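Local coordinates for Beta/gama crystallin family protein (Methanosarcina acetivorans, PDB 3HZ2), which binds two calcium ions through a pair of intertwined Greek key motifs, as a single betagamma-crystallin domain cut from a longer archaeal protein, at residues 11-16 against 37-42; 33-38 against 76-81. All blocks are in the same frame, centred on the assembly; numbering follows the deposited sequence.

In the fold
From the N terminus, strand 4-8 runs into the loop that holds 11-16, and interaction 1 closes this first Greek key when the chain returns as strand 37-42. Just ahead of that strand, 33-38 makes interaction 2 with 76-81, which the chain reaches only after strands 45-48, 56-60 and 63-65 of the second Greek key. The two contacts therefore follow one another along the chain, overlapping at Ser37 and Ile38, with centres about 10 Å apart. Interaction 1 ties the hairpin loop to one sheet; interaction 2 joins the two Greek keys, and with them both sheets, around the calcium sites. Val11 packs on Ser36 where they meet.

Interaction 1: 11-16 against 37-42; sequences VNFGGK and SIKVKS
Val11 and Ser37 bring the two backbones closest, their CA atoms 4.9 Å apart, where the loop 11-16 crosses the start of strand 37-42 in the first Greek key of this betagamma-crystallin domain. The loop, which links strands 4-8 and 17-20, meets the strand at its first residues and then turns a corner at Gly15 and Lys16. Asn12 and Phe13 both have positive phi, and this tight bend presents the Phe13 N-H to the strand. It makes a weak, bent hydrogen bond to Ser37 OG (N to OG 2.9 Å, N-H...O 129°). The hydroxyl also bonds to the carbonyl of His10, so it is gripped by two backbone groups of the loop. A chi1 of 57°, with OG between the backbone N and the carbonyl carbon, puts it there.

Phe13 folds back over the strand, its side chain at about a right angle to that of Lys39. The ring edge lies near Ile38 O, with CE2 3.7 Å from that oxygen, while Tyr8 of strand 4-8 packs edge-to-face with the ring. Lys39, extended beyond CG, crosses one ring face: NZ makes a cation-pi contact 4.6 Å from the ring centroid. Behind it, CE forms a CH-pi contact, 3.5 Å from the Phe13 centroid and 10° off the ring normal.

Interaction 2: 33-38 against 76-81; sequences DKISSI and NSISSF. With CA (calcium ion), chain F; CA (calcium ion), chain E.
Asp33 and Ser79, like Ser36 and Asn76, meet across a buried, metal-bridged contact where the loop entering strand 37-42 meets the one entering strand 80-83, their end-to-end directions 69° apart. The calcium ion of chain E is held by Lys34 O, Ser36 OG and Asn76 OD1 (2.4 Å to calcium), with Glu9 O and three waters. The ion of chain F takes Asp33 OD1 at 2.5 Å, Ser77 O and Ser79 OG, with Glu49 O and two waters. Each loop thus lends ligands to both sites. Asp75 and Asn32 accept hydrogen bonds from Ser36 OG and Ser79 OG, respectively, as a second shell.

Between the ions, Asp33 N bonds almost straight to Ile78 O (2.9 Å, 163°), and a weak bond runs from Asn76 N to Ile35 O. One water joins Ile35 O to Ser77 N; another joins Ile35 N to Ile78 O. Beneath, Ile35 CD1 lies against Ile78 CG2 at 3.9 Å and near Phe81 CE2, while Ile38 and Ile78 meet tip to tip through their CD1 atoms. Such paired sites, with ligands exchanged between two Greek keys in N/D-N/D-X-X-S/T-S sequences, are the calcium-binding motif of betagamma-crystallins.

Interaction 1: 11-16 against 37-42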
ATOM      1  N   VAL A  11      -4.971 -11.101   0.941  1.00  8.93           N
ATOM      2  CA  VAL A  11      -3.609 -11.586   0.804  1.00  9.57           C
ATOM      3  C   VAL A  11      -3.558 -12.313  -0.535  1.00  8.77           C
ATOM      4  O   VAL A  11      -4.596 -12.681  -1.091  1.00  7.45           O
ATOM      5  CB  VAL A  11      -3.222 -12.568   1.938  1.00  9.66           C
ATOM      6  CG1 VAL A  11      -3.192 -11.833   3.273  1.00 10.72           C
ATOM      7  CG2 VAL A  11      -4.195 -13.732   1.978  1.00 12.09           C
ATOM      8  N   ASN A  12      -2.350 -12.522  -1.041  1.00 10.74           N
ATOM      9  CA  ASN A  12      -2.152 -13.169  -2.331  1.00 10.51           C
ATOM     10  C   ASN A  12      -2.821 -12.428  -3.479  1.00  9.58           C
ATOM     11  O   ASN A  12      -3.298 -13.029  -4.443  1.00  8.34           O
ATOM     12  CB  ASN A  12      -2.598 -14.634  -2.295  1.00 12.13           C
ATOM     13  CG  ASN A  12      -1.429 -15.579  -2.086  1.00 14.95           C
ATOM     14  OD1 ASN A  12      -0.272 -15.179  -2.227  1.00 16.51           O
ATOM     15  ND2 ASN A  12      -1.718 -16.834  -1.764  1.00 14.86           N
ATOM     16  N   PHE A  13      -2.859 -11.107  -3.347  1.00  8.97           N
ATOM     17  CA  PHE A  13      -3.389 -10.221  -4.371  1.00  7.83           C
ATOM     18  C   PHE A  13      -4.845 -10.431  -4.776  1.00  7.55           C
ATOM     19  O   PHE A  13      -5.193 -10.289  -5.949  1.00 10.02           O
ATOM     20  CB  PHE A  13      -2.474 -10.316  -5.594  1.00  7.85           C
ATOM     21  CG  PHE A  13      -1.014 -10.416  -5.239  1.00 10.19           C
ATOM     22  CD1 PHE A  13      -0.301 -11.584  -5.491  1.00  8.45           C
ATOM     23  CD2 PHE A  13      -0.368  -9.359  -4.599  1.00  8.00           C
ATOM     24  CE1 PHE A  13       1.035 -11.704  -5.113  1.00  9.82           C
ATOM     25  CE2 PHE A  13       0.968  -9.464  -4.215  1.00  8.84           C
ATOM     26  CZ  PHE A  13       1.673 -10.641  -4.472  1.00 10.70           C
ATOM     27  N   GLY A  14      -5.698 -10.734  -3.801  1.00  8.88           N
ATOM     28  CA  GLY A  14      -7.103 -10.951  -4.094  1.00  9.50           C
ATOM     29  C   GLY A  14      -7.992  -9.778  -3.727  1.00  9.07           C
ATOM     30  O   GLY A  14      -7.530  -8.791  -3.145  1.00  8.53           O
ATOM     31  N   GLY A  15      -9.271  -9.888  -4.081  1.00 10.00           N
ATOM     32  CA  GLY A  15     -10.235  -8.841  -3.781  1.00  9.05           C
ATOM     33  C   GLY A  15     -10.086  -7.558  -4.576  1.00 10.05           C
ATOM     34  O   GLY A  15      -9.491  -7.539  -5.655  1.00  9.64           O
ATOM     35  N   LYS A  16     -10.648  -6.480  -4.039  1.00 10.30           N
ATOM     36  CA  LYS A  16     -10.578  -5.172  -4.681  1.00 12.93           C
ATOM     37  C   LYS A  16      -9.115  -4.756  -4.792  1.00 13.31           C
ATOM     38  O   LYS A  16      -8.322  -5.007  -3.886  1.00 11.67           O
ATOM     39  CB  LYS A  16     -11.347  -4.138  -3.848  1.00 14.26           C
ATOM     40  CG  LYS A  16     -11.346  -2.728  -4.426  1.00 18.78           C
ATOM     41  CD  LYS A  16     -12.123  -2.655  -5.732  1.00 23.48           C
ATOM     42  CE  LYS A  16     -12.021  -1.274  -6.371  1.00 27.07           C
ATOM     43  NZ  LYS A  16     -12.514  -0.203  -5.461  1.00 29.46           N
ATOM     44  N   SER A  37      -2.139  -7.144   0.654  1.00  9.21           N
ATOM     45  CA  SER A  37      -1.038  -7.548  -0.212  1.00  9.04           C
ATOM     46  C   SER A  37      -0.705  -6.352  -1.093  1.00  8.73           C
ATOM     47  O   SER A  37      -1.563  -5.508  -1.361  1.00  8.82           O
ATOM     48  CB  SER A  37      -1.402  -8.794  -1.042  1.00  9.51           C
ATOM     49  OG  SER A  37      -2.564  -8.604  -1.819  1.00 11.15           O
ATOM     50  N   ILE A  38       0.548  -6.268  -1.524  1.00  8.54           N
ATOM     51  CA  ILE A  38       0.996  -5.133  -2.316  1.00  7.68           C
ATOM     52  C   ILE A  38       2.024  -5.525  -3.370  1.00  8.34           C
ATOM     53  O   ILE A  38       2.815  -6.444  -3.168  1.00  7.81           O
ATOM     54  CB  ILE A  38       1.664  -4.067  -1.406  1.00  9.22           C
ATOM     55  CG1 ILE A  38       0.690  -3.611  -0.317  1.00  8.09           C
ATOM     56  CG2 ILE A  38       2.145  -2.882  -2.245  1.00  8.79           C
ATOM     57  CD1 ILE A  38       1.336  -2.761   0.770  1.00  8.63           C
ATOM     58  N   LYS A  39       2.007  -4.809  -4.490  1.00  9.45           N
ATOM     59  CA  LYS A  39       2.972  -5.032  -5.562  1.00  8.26           C
ATOM     60  C   LYS A  39       3.588  -3.691  -5.939  1.00  8.46           C
ATOM     61  O   LYS A  39       2.924  -2.853  -6.543  1.00  8.78           O
ATOM     62  CB  LYS A  39       2.299  -5.624  -6.802  1.00  9.61           C
ATOM     63  CG  LYS A  39       1.907  -7.082  -6.698  1.00  8.87           C
ATOM     64  CD  LYS A  39       1.390  -7.569  -8.044  1.00  7.96           C
ATOM     65  CE  LYS A  39       0.788  -8.958  -7.963  1.00  9.20           C
ATOM     66  NZ  LYS A  39       0.304  -9.394  -9.315  1.00  9.39           N
ATOM     67  N   VAL A  40       4.848  -3.477  -5.570  1.00  8.84           N
ATOM     68  CA  VAL A  40       5.514  -2.230  -5.923  1.00  9.45           C
ATOM     69  C   VAL A  40       6.200  -2.471  -7.264  1.00  8.16           C
ATOM     70  O   VAL A  40       7.249  -3.109  -7.328  1.00  9.04           O
ATOM     71  CB  VAL A  40       6.574  -1.826  -4.875  1.00  9.45           C
ATOM     72  CG1 VAL A  40       7.268  -0.539  -5.311  1.00  8.14           C
ATOM     73  CG2 VAL A  40       5.913  -1.626  -3.515  1.00 10.67           C
ATOM     74  N   LYS A  41       5.587  -1.972  -8.331  1.00 10.40           N
ATOM     75  CA  LYS A  41       6.112  -2.137  -9.681  1.00 11.89           C
ATOM     76  C   LYS A  41       7.387  -1.332  -9.884  1.00 12.73           C
ATOM     77  O   LYS A  41       8.329  -1.788 -10.536  1.00 10.26           O
ATOM     78  CB  LYS A  41       5.063  -1.697 -10.706  1.00 13.82           C
ATOM     79  CG  LYS A  41       3.702  -2.361 -10.536  1.00 18.22           C
ATOM     80  CD  LYS A  41       3.790  -3.870 -10.708  1.00 22.30           C
ATOM     81  CE  LYS A  41       4.239  -4.237 -12.116  1.00 25.11           C
ATOM     82  NZ  LYS A  41       4.393  -5.709 -12.293  1.00 28.18           N
ATOM     83  N   SER A  42       7.409  -0.129  -9.322  1.00 13.35           N
ATOM     84  CA  SER A  42       8.567   0.746  -9.443  1.00 13.93           C
ATOM     85  C   SER A  42       8.515   1.862  -8.413  1.00 14.30           C
ATOM     86  O   SER A  42       7.435   2.265  -7.969  1.00 15.00           O
ATOM     87  CB  SER A  42       8.626   1.341 -10.852  1.00 16.06           C
ATOM     88  OG  SER A  42       7.367   1.876 -11.218  1.00 20.91           O
TER

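Interaction 2: 33-38 against 76-81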
ATOM      1  N   ASP A  33      -7.997   0.763   5.411  1.00 11.29           N
ATOM      2  CA  ASP A  33      -8.080  -0.282   6.423  1.00 11.72           C
ATOM      3  C   ASP A  33      -8.475  -1.641   5.865  1.00 11.49           C
ATOM      4  O   ASP A  33      -9.190  -2.403   6.521  1.00 10.77           O
ATOM      5  CB  ASP A  33      -9.054   0.126   7.526  1.00 13.65           C
ATOM      6  CG  ASP A  33      -8.512   1.248   8.362  1.00 16.29           C
ATOM      7  OD1 ASP A  33      -7.275   1.324   8.433  1.00 12.04           O
ATOM      8  OD2 ASP A  33      -9.291   2.033   8.941  1.00 20.39           O
ATOM      9  N   LYS A  34      -7.996  -1.945   4.662  1.00 10.77           N
ATOM     10  CA  LYS A  34      -8.293  -3.222   4.018  1.00 11.02           C
ATOM     11  C   LYS A  34      -7.092  -3.861   3.318  1.00  9.92           C
ATOM     12  O   LYS A  34      -7.091  -5.060   3.072  1.00  8.22           O
ATOM     13  CB  LYS A  34      -9.386  -3.055   2.959  1.00 12.38           C
ATOM     14  CG  LYS A  34     -10.708  -2.517   3.438  1.00 13.93           C
ATOM     15  CD  LYS A  34     -11.683  -2.525   2.269  1.00 14.79           C
ATOM     16  CE  LYS A  34     -12.961  -1.788   2.576  1.00 16.45           C
ATOM     17  NZ  LYS A  34     -13.844  -1.783   1.380  1.00 21.37           N
ATOM     18  N   ILE A  35      -6.076  -3.076   2.980  1.00  9.36           N
ATOM     19  CA  ILE A  35      -4.930  -3.621   2.252  1.00  7.89           C
ATOM     20  C   ILE A  35      -4.194  -4.771   2.941  1.00  9.49           C
ATOM     21  O   ILE A  35      -3.755  -4.649   4.086  1.00 11.22           O
ATOM     22  CB  ILE A  35      -3.935  -2.501   1.893  1.00  7.98           C
ATOM     23  CG1 ILE A  35      -4.629  -1.490   0.973  1.00  8.80           C
ATOM     24  CG2 ILE A  35      -2.709  -3.091   1.204  1.00  7.91           C
ATOM     25  CD1 ILE A  35      -3.864  -0.195   0.769  1.00  7.30           C
ATOM     26  N   SER A  36      -4.055  -5.884   2.216  1.00  7.49           N
ATOM     27  CA  SER A  36      -3.399  -7.087   2.728  1.00  8.74           C
ATOM     28  C   SER A  36      -2.244  -7.616   1.889  1.00  7.67           C
ATOM     29  O   SER A  36      -1.480  -8.467   2.343  1.00  8.69           O
ATOM     30  CB  SER A  36      -4.424  -8.193   2.906  1.00  8.28           C
ATOM     31  OG  SER A  36      -5.339  -7.824   3.909  1.00  8.43           O
ATOM     32  N   SER A  37      -2.139  -7.144   0.654  1.00  9.21           N
ATOM     33  CA  SER A  37      -1.038  -7.548  -0.212  1.00  9.04           C
ATOM     34  C   SER A  37      -0.705  -6.352  -1.093  1.00  8.73           C
ATOM     35  O   SER A  37      -1.563  -5.508  -1.361  1.00  8.82           O
ATOM     36  CB  SER A  37      -1.402  -8.794  -1.042  1.00  9.51           C
ATOM     37  OG  SER A  37      -2.564  -8.604  -1.819  1.00 11.15           O
ATOM     38  N   ILE A  38       0.548  -6.268  -1.524  1.00  8.54           N
ATOM     39  CA  ILE A  38       0.996  -5.133  -2.316  1.00  7.68           C
ATOM     40  C   ILE A  38       2.024  -5.525  -3.370  1.00  8.34           C
ATOM     41  O   ILE A  38       2.815  -6.444  -3.168  1.00  7.81           O
ATOM     42  CB  ILE A  38       1.664  -4.067  -1.406  1.00  9.22           C
ATOM     43  CG1 ILE A  38       0.690  -3.611  -0.317  1.00  8.09           C
ATOM     44  CG2 ILE A  38       2.145  -2.882  -2.245  1.00  8.79           C
ATOM     45  CD1 ILE A  38       1.336  -2.761   0.770  1.00  8.63           C
ATOM     46  N   ASN A  76      -4.883  -4.970   7.334  1.00  9.64           N
ATOM     47  CA  ASN A  76      -6.041  -4.071   7.337  1.00  9.63           C
ATOM     48  C   ASN A  76      -5.806  -2.778   8.102  1.00  9.20           C
ATOM     49  O   ASN A  76      -6.705  -2.294   8.791  1.00  8.33           O
ATOM     50  CB  ASN A  76      -7.258  -4.778   7.945  1.00  8.49           C
ATOM     51  CG  ASN A  76      -7.632  -6.015   7.186  1.00  8.32           C
ATOM     52  OD1 ASN A  76      -7.285  -6.138   6.027  1.00  5.99           O
ATOM     53  ND2 ASN A  76      -8.352  -6.931   7.823  1.00  6.26           N
ATOM     54  N   SER A  77      -4.616  -2.205   7.972  1.00  9.14           N
ATOM     55  CA  SER A  77      -4.314  -0.990   8.715  1.00 10.44           C
ATOM     56  C   SER A  77      -3.826   0.195   7.891  1.00 10.46           C
ATOM     57  O   SER A  77      -3.786   1.308   8.389  1.00 10.39           O
ATOM     58  CB  SER A  77      -3.281  -1.296   9.793  1.00 12.62           C
ATOM     59  OG  SER A  77      -2.042  -1.640   9.200  1.00 17.92           O
ATOM     60  N   ILE A  78      -3.426  -0.031   6.649  1.00  8.93           N
ATOM     61  CA  ILE A  78      -2.948   1.081   5.830  1.00  9.39           C
ATOM     62  C   ILE A  78      -4.090   2.054   5.548  1.00  8.85           C
ATOM     63  O   ILE A  78      -5.194   1.637   5.203  1.00 10.64           O
ATOM     64  CB  ILE A  78      -2.352   0.570   4.501  1.00  9.55           C
ATOM     65  CG1 ILE A  78      -1.086  -0.241   4.797  1.00  9.48           C
ATOM     66  CG2 ILE A  78      -2.058   1.747   3.564  1.00  9.44           C
ATOM     67  CD1 ILE A  78      -0.506  -0.948   3.598  1.00 11.40           C
ATOM     68  N   SER A  79      -3.829   3.351   5.705  1.00  9.62           N
ATOM     69  CA  SER A  79      -4.857   4.359   5.459  1.00  8.28           C
ATOM     70  C   SER A  79      -4.435   5.446   4.482  1.00  8.03           C
ATOM     71  O   SER A  79      -5.242   6.290   4.100  1.00 10.01           O
ATOM     72  CB  SER A  79      -5.303   4.995   6.774  1.00  9.94           C
ATOM     73  OG  SER A  79      -6.078   4.073   7.513  1.00 10.63           O
ATOM     74  N   SER A  80      -3.168   5.429   4.088  1.00  8.22           N
ATOM     75  CA  SER A  80      -2.656   6.392   3.123  1.00  7.20           C
ATOM     76  C   SER A  80      -1.258   5.976   2.710  1.00  7.48           C
ATOM     77  O   SER A  80      -0.576   5.257   3.435  1.00  7.81           O
ATOM     78  CB  SER A  80      -2.633   7.818   3.706  1.00  5.12           C
ATOM     79  OG  SER A  80      -1.758   7.925   4.818  1.00  7.75           O
ATOM     80  N   PHE A  81      -0.846   6.393   1.522  1.00  7.24           N
ATOM     81  CA  PHE A  81       0.491   6.068   1.052  1.00  8.62           C
ATOM     82  C   PHE A  81       0.922   7.023  -0.043  1.00  9.30           C
ATOM     83  O   PHE A  81       0.093   7.559  -0.780  1.00 10.11           O
ATOM     84  CB  PHE A  81       0.583   4.596   0.590  1.00  8.75           C
ATOM     85  CG  PHE A  81      -0.394   4.208  -0.495  1.00 10.33           C
ATOM     86  CD1 PHE A  81      -0.118   4.472  -1.836  1.00  9.28           C
ATOM     87  CD2 PHE A  81      -1.572   3.541  -0.175  1.00  8.93           C
ATOM     88  CE1 PHE A  81      -1.001   4.075  -2.839  1.00 10.51           C
ATOM     89  CE2 PHE A  81      -2.463   3.139  -1.169  1.00 11.15           C
ATOM     90  CZ  PHE A  81      -2.177   3.406  -2.502  1.00 10.81           C
TER
HETATM   91 CA    CA F 102      -5.534   2.628   9.603  1.00 14.17          CA
HETATM   92 CA    CA E 101      -7.761  -7.314   3.983  1.00  9.26          CA
HETATM   93  O   HOH W   1      -2.629  -2.950   5.941  1.00  6.99           O
HETATM   94  O   HOH W   2      -5.721  -0.391   3.545  1.00 15.41           O
HETATM   95  O   HOH W   3      -7.244  -9.319   5.688  1.00 13.92           O
HETATM   96  O   HOH W   4     -10.150  -6.431   4.357  1.00  8.33           O
HETATM   97  O   HOH W   5      -9.265  -9.421   3.286  1.00 16.06           O
HETATM   98  O   HOH W   6      -5.834   0.962  11.788  1.00 41.42           O
HETATM   99  O   HOH W   7      -7.341   4.405  10.747  1.00 21.95           O